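Local coordinates for protein putative isocitrate dehydrogenase, NAD-dependent (Methylococcus capsulatus, PDB 6LKY) that probably catalyses the NAD-dependent oxidative decarboxylation of isocitrate, with magnesium as the likely metal cofactor, and is a member of the isocitrate and isopropylmalate dehydrogenase family, at residues A[5-10]-A[67-72]; A[10-15]-A[261-266]. The protein carries 1 engineered substitution. All coordinates share one frame; numbering follows the deposited sequence. Where two conformers were deposited one is given.

Interaction 1 (A[5-10]-A[67-72]); sequences TLIPGD and GPLTTP. With NAD (nicotinamide-adenine-dinucleotide), chain C.
Ile-7 and Asp-10 tie the end of strand 2-7 and the turn after it to the loop 67-72, in a buried, largely backbone-made contact where two neighbouring parallel strands of the large mixed sheet run out at the cofactor site. The first bond continues the sheet pairing: Gly-67 N gives its proton to Ile-7 O at 2.8 Å, nearly straight at 172°. Beyond it the two segments stay close enough for Asp-10 N to bind Pro-68 O, also at 2.8 Å. Asp-10 then turns its carboxylate onto the loop. With CG beside its own backbone N and anti to the carbonyl carbon (chi1 -64°), OD2 receives Thr-70 N on its anti lone pair at 2.8 Å, and the two side chains cross at about a right angle. The carboxylate is gripped further by backbone N-H groups, OD2 by Met-40 and OD1 by Ala-41, which would be expected to stabilise its negative charge. Glycines make the close approach possible. Gly-9 sets its CA 3.5 Å from Pro-68 O, where a CB would clash, and at Gly-67 a CB would run into Pro-8 O. On the apolar side, Leu-69 CD2, in the conformer given, faces Ile-7 CG2 at 4.2 Å, a tentative packing. The far end of the loop serves the dinucleotide, as Thr-71 N donates to NAD O3D at 3.0 Å while that hydroxyl gives its proton to Thr-71 O. Helix 52-61 packs on Ile-7 through Thr-54, Ile-16 of helix 13-26 covers Pro-68, and Asn-176 of the second subunit packs on Thr-71, so the loop passes from the C-terminal end of strand 63-66 to the second subunit before helix 80-87 begins.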
loop_
_atom_site.group_PDB
_atom_site.type_symbol
_atom_site.label_atom_id
_atom_site.label_comp_id
_atom_site.label_asym_id
_atom_site.label_seq_id
_atom_site.Cartn_x
_atom_site.Cartn_y
_atom_site.Cartn_z
ATOM N N THR A 5 -5.145 -21.616 23.906
ATOM C CA THR A 5 -4.094 -20.755 24.443
ATOM C C THR A 5 -4.511 -19.297 24.301
ATOM O O THR A 5 -5.025 -18.895 23.256
ATOM C CB THR A 5 -2.767 -21.007 23.725
ATOM O OG1 THR A 5 -2.352 -22.361 23.941
ATOM C CG2 THR A 5 -1.677 -20.053 24.237
ATOM N N LEU A 6 -4.339 -18.517 25.370
ATOM C CA LEU A 6 -4.825 -17.143 25.436
ATOM C C LEU A 6 -3.660 -16.211 25.739
ATOM O O LEU A 6 -2.987 -16.369 26.766
ATOM C CB LEU A 6 -5.911 -17.001 26.506
ATOM C CG LEU A 6 -6.513 -15.613 26.731
ATOM C CD1 LEU A 6 -7.315 -15.200 25.506
ATOM C CD2 LEU A 6 -7.396 -15.585 27.989
ATOM N N ILE A 7 -3.438 -15.237 24.869
ATOM C CA ILE A 7 -2.330 -14.301 25.005
ATOM C C ILE A 7 -2.898 -12.888 25.066
ATOM O O ILE A 7 -3.316 -12.330 24.053
ATOM C CB ILE A 7 -1.325 -14.442 23.849
ATOM C CG1 ILE A 7 -0.769 -15.874 23.790
ATOM C CG2 ILE A 7 -0.239 -13.378 23.985
ATOM C CD1 ILE A 7 0.164 -16.144 22.600
ATOM N N PRO A 8 -2.934 -12.281 26.252
ATOM C CA PRO A 8 -3.525 -10.932 26.366
ATOM C C PRO A 8 -2.794 -9.867 25.564
ATOM O O PRO A 8 -3.432 -8.929 25.070
ATOM C CB PRO A 8 -3.448 -10.654 27.875
ATOM C CG PRO A 8 -3.379 -12.039 28.501
ATOM C CD PRO A 8 -2.532 -12.821 27.561
ATOM N N GLY A 9 -1.468 -9.957 25.465
ATOM C CA GLY A 9 -0.720 -9.054 24.602
ATOM C C GLY A 9 -0.350 -7.724 25.241
ATOM O O GLY A 9 -0.245 -7.592 26.464
ATOM N N ASP A 10 -0.167 -6.719 24.383
ATOM C CA ASP A 10 0.467 -5.459 24.739
ATOM C C ASP A 10 -0.480 -4.287 24.516
ATOM O O ASP A 10 -1.411 -4.356 23.708
ATOM C CB ASP A 10 1.751 -5.253 23.918
ATOM C CG ASP A 10 2.807 -6.297 24.229
ATOM O OD1 ASP A 10 2.871 -6.734 25.400
ATOM O OD2 ASP A 10 3.561 -6.691 23.309
ATOM N N GLY A 67 -3.919 -11.348 21.552
ATOM C CA GLY A 67 -3.988 -9.907 21.472
ATOM C C GLY A 67 -2.790 -9.358 20.713
ATOM O O GLY A 67 -1.849 -10.091 20.394
ATOM N N PRO A 68 -2.805 -8.064 20.401
ATOM C CA PRO A 68 -1.702 -7.479 19.623
ATOM C C PRO A 68 -0.395 -7.521 20.396
ATOM O O PRO A 68 -0.368 -7.322 21.613
ATOM C CB PRO A 68 -2.156 -6.036 19.392
ATOM C CG PRO A 68 -3.093 -5.754 20.569
ATOM C CD PRO A 68 -3.832 -7.064 20.743
ATOM N N LEU A 69 0.696 -7.782 19.679
ATOM C CA LEU A 69 2.017 -7.858 20.284
ATOM C C LEU A 69 2.890 -6.745 19.725
ATOM O O LEU A 69 2.980 -6.577 18.504
ATOM C CB LEU A 69 2.645 -9.231 20.039
ATOM C CG LEU A 69 1.858 -10.371 20.699
ATOM C CD1 LEU A 69 2.532 -11.730 20.487
ATOM C CD2 LEU A 69 1.694 -10.086 22.186
ATOM N N THR A 70 3.514 -5.979 20.621
ATOM C CA THR A 70 4.428 -4.910 20.210
ATOM C C THR A 70 5.695 -5.489 19.578
ATOM O O THR A 70 6.304 -6.412 20.126
ATOM C CB THR A 70 4.797 -4.059 21.431
ATOM O OG1 THR A 70 3.672 -3.255 21.804
ATOM C CG2 THR A 70 6.030 -3.165 21.160
ATOM N N THR A 71 6.105 -4.943 18.428
ATOM C CA THR A 71 7.415 -5.237 17.860
ATOM C C THR A 71 8.253 -3.966 17.810
ATOM O O THR A 71 7.802 -2.965 17.237
ATOM C CB THR A 71 7.279 -5.837 16.438
ATOM O OG1 THR A 71 6.485 -7.028 16.502
ATOM C CG2 THR A 71 8.660 -6.157 15.815
ATOM N N PRO A 72 9.467 -3.961 18.366
ATOM C CA PRO A 72 10.297 -2.746 18.323
ATOM C C PRO A 72 10.790 -2.427 16.914
ATOM O O PRO A 72 11.014 -3.313 16.080
ATOM C CB PRO A 72 11.471 -3.061 19.263
ATOM C CG PRO A 72 11.196 -4.422 19.860
ATOM C CD PRO A 72 10.124 -5.085 19.053
HETATM P PA NAD C . -1.518 0.344 15.574
HETATM O O1A NAD C . -1.127 -0.112 16.958
HETATM O O2A NAD C . -2.466 -0.626 14.937
HETATM O O5B NAD C . -2.118 1.825 15.660
HETATM C C5B NAD C . -2.469 2.490 14.449
HETATM C C4B NAD C . -3.572 3.488 14.740
HETATM O O4B NAD C . -4.793 2.735 14.883
HETATM C C3B NAD C . -3.289 4.208 16.053
HETATM O O3B NAD C . -3.630 5.583 15.954
HETATM C C2B NAD C . -4.198 3.495 17.043
HETATM O O2B NAD C . -4.624 4.312 18.144
HETATM C C1B NAD C . -5.342 2.988 16.175
HETATM N N9A NAD C . -5.796 1.787 16.860
HETATM C C8A NAD C . -5.436 0.461 16.324
HETATM N N7A NAD C . -6.291 -0.365 17.198
HETATM C C5A NAD C . -7.598 0.272 17.073
HETATM C C6A NAD C . -8.434 0.064 18.324
HETATM N N6A NAD C . -8.898 -1.332 18.359
HETATM N N1A NAD C . -9.593 0.965 18.230
HETATM C C2A NAD C . -9.248 2.401 18.217
HETATM N N3A NAD C . -7.808 2.610 18.051
HETATM C C4A NAD C . -7.259 1.741 17.013
HETATM O O3 NAD C . -0.237 0.414 14.608
HETATM P PN NAD C . 1.180 1.059 14.961
HETATM O O1N NAD C . 1.100 2.244 15.870
HETATM O O2N NAD C . 1.808 1.402 13.619
HETATM O O5D NAD C . 2.034 -0.092 15.689
HETATM C C5D NAD C . 2.009 -0.221 17.120
HETATM C C4D NAD C . 2.635 -1.552 17.517
HETATM O O4D NAD C . 1.759 -2.653 17.217
HETATM C C3D NAD C . 3.948 -1.792 16.770
HETATM O O3D NAD C . 4.912 -2.226 17.725
HETATM C C2D NAD C . 3.603 -2.917 15.811
HETATM O O2D NAD C . 4.692 -3.792 15.525
HETATM C C1D NAD C . 2.515 -3.681 16.552
HETATM N N1N NAD C . 1.777 -4.521 15.575
HETATM C C2N NAD C . 0.991 -5.584 16.188
HETATM C C3N NAD C . 0.502 -6.448 15.048
HETATM C C7N NAD C . 0.050 -7.844 15.487
HETATM O O7N NAD C . -1.078 -8.299 14.751
HETATM N N7N NAD C . -0.153 -7.910 16.933
HETATM C C4N NAD C . -0.473 -5.741 14.119
HETATM C C5N NAD C . 0.019 -4.368 13.707
HETATM C C6N NAD C . 1.044 -3.673 14.609
#

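Interaction 2 (A[10-15]-A[261-266]). With NAD (nicotinamide-adenine-dinucleotide), chain C.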
loop_
_atom_site.group_PDB
_atom_site.type_symbol
_atom_site.label_atom_id
_atom_site.label_comp_id
_atom_site.label_asym_id
_atom_site.label_seq_id
_atom_site.Cartn_x
_atom_site.Cartn_y
_atom_site.Cartn_z
ATOM N N ASP A 10 -0.167 -6.719 24.383
ATOM C CA ASP A 10 0.467 -5.459 24.739
ATOM C C ASP A 10 -0.480 -4.287 24.516
ATOM O O ASP A 10 -1.411 -4.356 23.708
ATOM C CB ASP A 10 1.751 -5.253 23.918
ATOM C CG ASP A 10 2.807 -6.297 24.229
ATOM O OD1 ASP A 10 2.871 -6.734 25.400
ATOM O OD2 ASP A 10 3.561 -6.691 23.309
ATOM N N GLY A 11 -0.205 -3.188 25.219
ATOM C CA GLY A 11 -0.956 -1.959 25.002
ATOM C C GLY A 11 -2.435 -2.171 25.274
ATOM O O GLY A 11 -2.837 -2.564 26.379
ATOM N N ILE A 12 -3.267 -1.911 24.261
ATOM C CA ILE A 12 -4.708 -2.116 24.394
ATOM C C ILE A 12 -5.096 -3.588 24.410
ATOM O O ILE A 12 -6.271 -3.906 24.642
ATOM C CB ILE A 12 -5.470 -1.377 23.273
ATOM C CG1 ILE A 12 -4.990 -1.846 21.899
ATOM C CG2 ILE A 12 -5.313 0.145 23.437
ATOM C CD1 ILE A 12 -5.932 -1.481 20.769
ATOM N N GLY A 13 -4.146 -4.491 24.168
ATOM C CA GLY A 13 -4.415 -5.910 24.097
ATOM C C GLY A 13 -5.265 -6.458 25.237
ATOM O O GLY A 13 -6.358 -6.993 25.014
ATOM N N PRO A 14 -4.775 -6.356 26.482
ATOM C CA PRO A 14 -5.519 -6.957 27.606
ATOM C C PRO A 14 -6.968 -6.503 27.714
ATOM O O PRO A 14 -7.844 -7.344 27.960
ATOM C CB PRO A 14 -4.679 -6.560 28.830
ATOM C CG PRO A 14 -3.279 -6.489 28.296
ATOM C CD PRO A 14 -3.444 -5.874 26.909
ATOM N N SER A 15 -7.264 -5.214 27.516
ATOM C CA SER A 15 -8.653 -4.777 27.627
ATOM C C SER A 15 -9.513 -5.420 26.546
ATOM O O SER A 15 -10.525 -6.067 26.847
ATOM C CB SER A 15 -8.752 -3.249 27.577
ATOM O OG SER A 15 -8.272 -2.713 26.357
ATOM N N ALA A 261 -6.823 -9.752 16.230
ATOM C CA ALA A 261 -7.136 -8.519 15.524
ATOM C C ALA A 261 -6.030 -8.196 14.512
ATOM O O ALA A 261 -4.882 -8.637 14.629
ATOM C CB ALA A 261 -7.326 -7.356 16.505
ATOM N N VAL A 262 -6.403 -7.419 13.497
ATOM C CA VAL A 262 -5.440 -6.952 12.504
ATOM C C VAL A 262 -4.564 -5.837 13.068
ATOM O O VAL A 262 -3.390 -5.699 12.688
ATOM C CB VAL A 262 -6.211 -6.509 11.245
ATOM C CG1 VAL A 262 -5.385 -5.570 10.390
ATOM C CG2 VAL A 262 -6.699 -7.737 10.462
ATOM N N HIS A 263 -5.101 -5.045 13.990
ATOM C CA HIS A 263 -4.412 -3.862 14.469
ATOM C C HIS A 263 -3.316 -4.238 15.459
ATOM O O HIS A 263 -3.178 -5.396 15.872
ATOM C CB HIS A 263 -5.412 -2.880 15.091
ATOM C CG HIS A 263 -6.126 -3.410 16.301
ATOM N ND1 HIS A 263 -5.480 -3.695 17.489
ATOM C CD2 HIS A 263 -7.439 -3.670 16.516
ATOM C CE1 HIS A 263 -6.361 -4.132 18.373
ATOM N NE2 HIS A 263 -7.558 -4.119 17.811
ATOM N N GLY A 264 -2.539 -3.231 15.849
ATOM C CA GLY A 264 -1.470 -3.392 16.808
ATOM C C GLY A 264 -1.848 -3.014 18.228
ATOM O O GLY A 264 -3.025 -2.978 18.606
ATOM N N SER A 265 -0.822 -2.770 19.043
ATOM C CA SER A 265 -1.023 -2.511 20.464
ATOM C C SER A 265 -1.448 -1.076 20.760
ATOM O O SER A 265 -1.671 -0.751 21.932
ATOM C CB SER A 265 0.248 -2.855 21.246
ATOM O OG SER A 265 1.396 -2.260 20.656
ATOM N N ALA A 266 -1.543 -0.213 19.737
ATOM C CA ALA A 266 -2.046 1.157 19.844
ATOM C C ALA A 266 -1.518 1.888 21.079
ATOM O O ALA A 266 -2.294 2.226 21.986
ATOM C CB ALA A 266 -3.582 1.139 19.851
HETATM P PA NAD C . -1.518 0.344 15.574
HETATM O O1A NAD C . -1.127 -0.112 16.958
HETATM O O2A NAD C . -2.466 -0.626 14.937
HETATM O O5B NAD C . -2.118 1.825 15.660
HETATM C C5B NAD C . -2.469 2.490 14.449
HETATM C C4B NAD C . -3.572 3.488 14.740
HETATM O O4B NAD C . -4.793 2.735 14.883
HETATM C C3B NAD C . -3.289 4.208 16.053
HETATM O O3B NAD C . -3.630 5.583 15.954
HETATM C C2B NAD C . -4.198 3.495 17.043
HETATM O O2B NAD C . -4.624 4.312 18.144
HETATM C C1B NAD C . -5.342 2.988 16.175
HETATM N N9A NAD C . -5.796 1.787 16.860
HETATM C C8A NAD C . -5.436 0.461 16.324
HETATM N N7A NAD C . -6.291 -0.365 17.198
HETATM C C5A NAD C . -7.598 0.272 17.073
HETATM C C6A NAD C . -8.434 0.064 18.324
HETATM N N6A NAD C . -8.898 -1.332 18.359
HETATM N N1A NAD C . -9.593 0.965 18.230
HETATM C C2A NAD C . -9.248 2.401 18.217
HETATM N N3A NAD C . -7.808 2.610 18.051
HETATM C C4A NAD C . -7.259 1.741 17.013
HETATM O O3 NAD C . -0.237 0.414 14.608
HETATM P PN NAD C . 1.180 1.059 14.961
HETATM O O1N NAD C . 1.100 2.244 15.870
HETATM O O2N NAD C . 1.808 1.402 13.619
HETATM O O5D NAD C . 2.034 -0.092 15.689
HETATM C C5D NAD C . 2.009 -0.221 17.120
HETATM C C4D NAD C . 2.635 -1.552 17.517
HETATM O O4D NAD C . 1.759 -2.653 17.217
HETATM C C3D NAD C . 3.948 -1.792 16.770
HETATM O O3D NAD C . 4.912 -2.226 17.725
HETATM C C2D NAD C . 3.603 -2.917 15.811
HETATM O O2D NAD C . 4.692 -3.792 15.525
HETATM C C1D NAD C . 2.515 -3.681 16.552
HETATM N N1N NAD C . 1.777 -4.521 15.575
HETATM C C2N NAD C . 0.991 -5.584 16.188
HETATM C C3N NAD C . 0.502 -6.448 15.048
HETATM C C7N NAD C . 0.050 -7.844 15.487
HETATM O O7N NAD C . -1.078 -8.299 14.751
HETATM N N7N NAD C . -0.153 -7.910 16.933
HETATM C C4N NAD C . -0.473 -5.741 14.119
HETATM C C5N NAD C . 0.019 -4.368 13.707
HETATM C C6N NAD C . 1.044 -3.673 14.609
#
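Asp-10 meets Ser-265 through its backbone, with Ser-265 CB resting 3.3 Å from Asp-10 O. That same carbonyl accepts Gly-13 N and closes a type II' beta turn from Asp-10 to Gly-13. At the next position Gly-11, with positive phi, brings its CA to 3.4 Å from Ser-265 O in a CA-H...O contact; a CB would strike this oxygen. Ser-265 O also takes the N-H of Ile-12 at 3.1 Å, the donor tilted 31° from the carbonyl plane, and is thus approached by two consecutive residues of the turn. The turn leads from strand 2-7 into helix 13-26, the start of a beta-alpha unit, and it braces the loop after strand 257-261 that wraps the NAD: Gly-264 N and Ala-266 N donate to O2A and O1A, two oxygens of the adenosine-side phosphate, and Ser-265 N to the ribose oxygen O4D. The side chain of Ile-12 supplies the apolar part. Its CG1 sits between the backbone N and the carbonyl carbon (chi1 57°), and CD1 reaches His-263 CE1, tip to tip, as well as Ala-266 CB, the latter at 3.6 Å. One face of the His-263 ring carries NAD N7A, 3.2 Å above the plane, and Ala-261 CB lies over the opposite face. His-263 ND1 donates to Gly-264 O at 2.8 Å, nearly in the ring plane, which fixes the ring's rotation.

In the fold
Both contacts lie on the same side of the chain's centre, about 7 Å apart between their centres, and border the same NAD. Both are largely buried, but interaction 2 includes the exposed Gly-11, whereas no touching residue of interaction 1 is exposed. They share Asp-10, which sends its carboxylate and N-H into interaction 1 and its carbonyl into interaction 2. Interaction 1 extends the pairing of strands 2-7 and 63-66 through three hydrogen bonds; interaction 2 has one such bond, with Ile-12 packed on His-263 and Ala-266. At the cofactor, 67-72 reaches the nicotinamide half, whereas 261-266 also binds the adenosine-side phosphate and packs on the adenine. Thr-70 OG1 and Ser-265 OG probably hydrogen-bond at 2.7 Å, coupling the two loops.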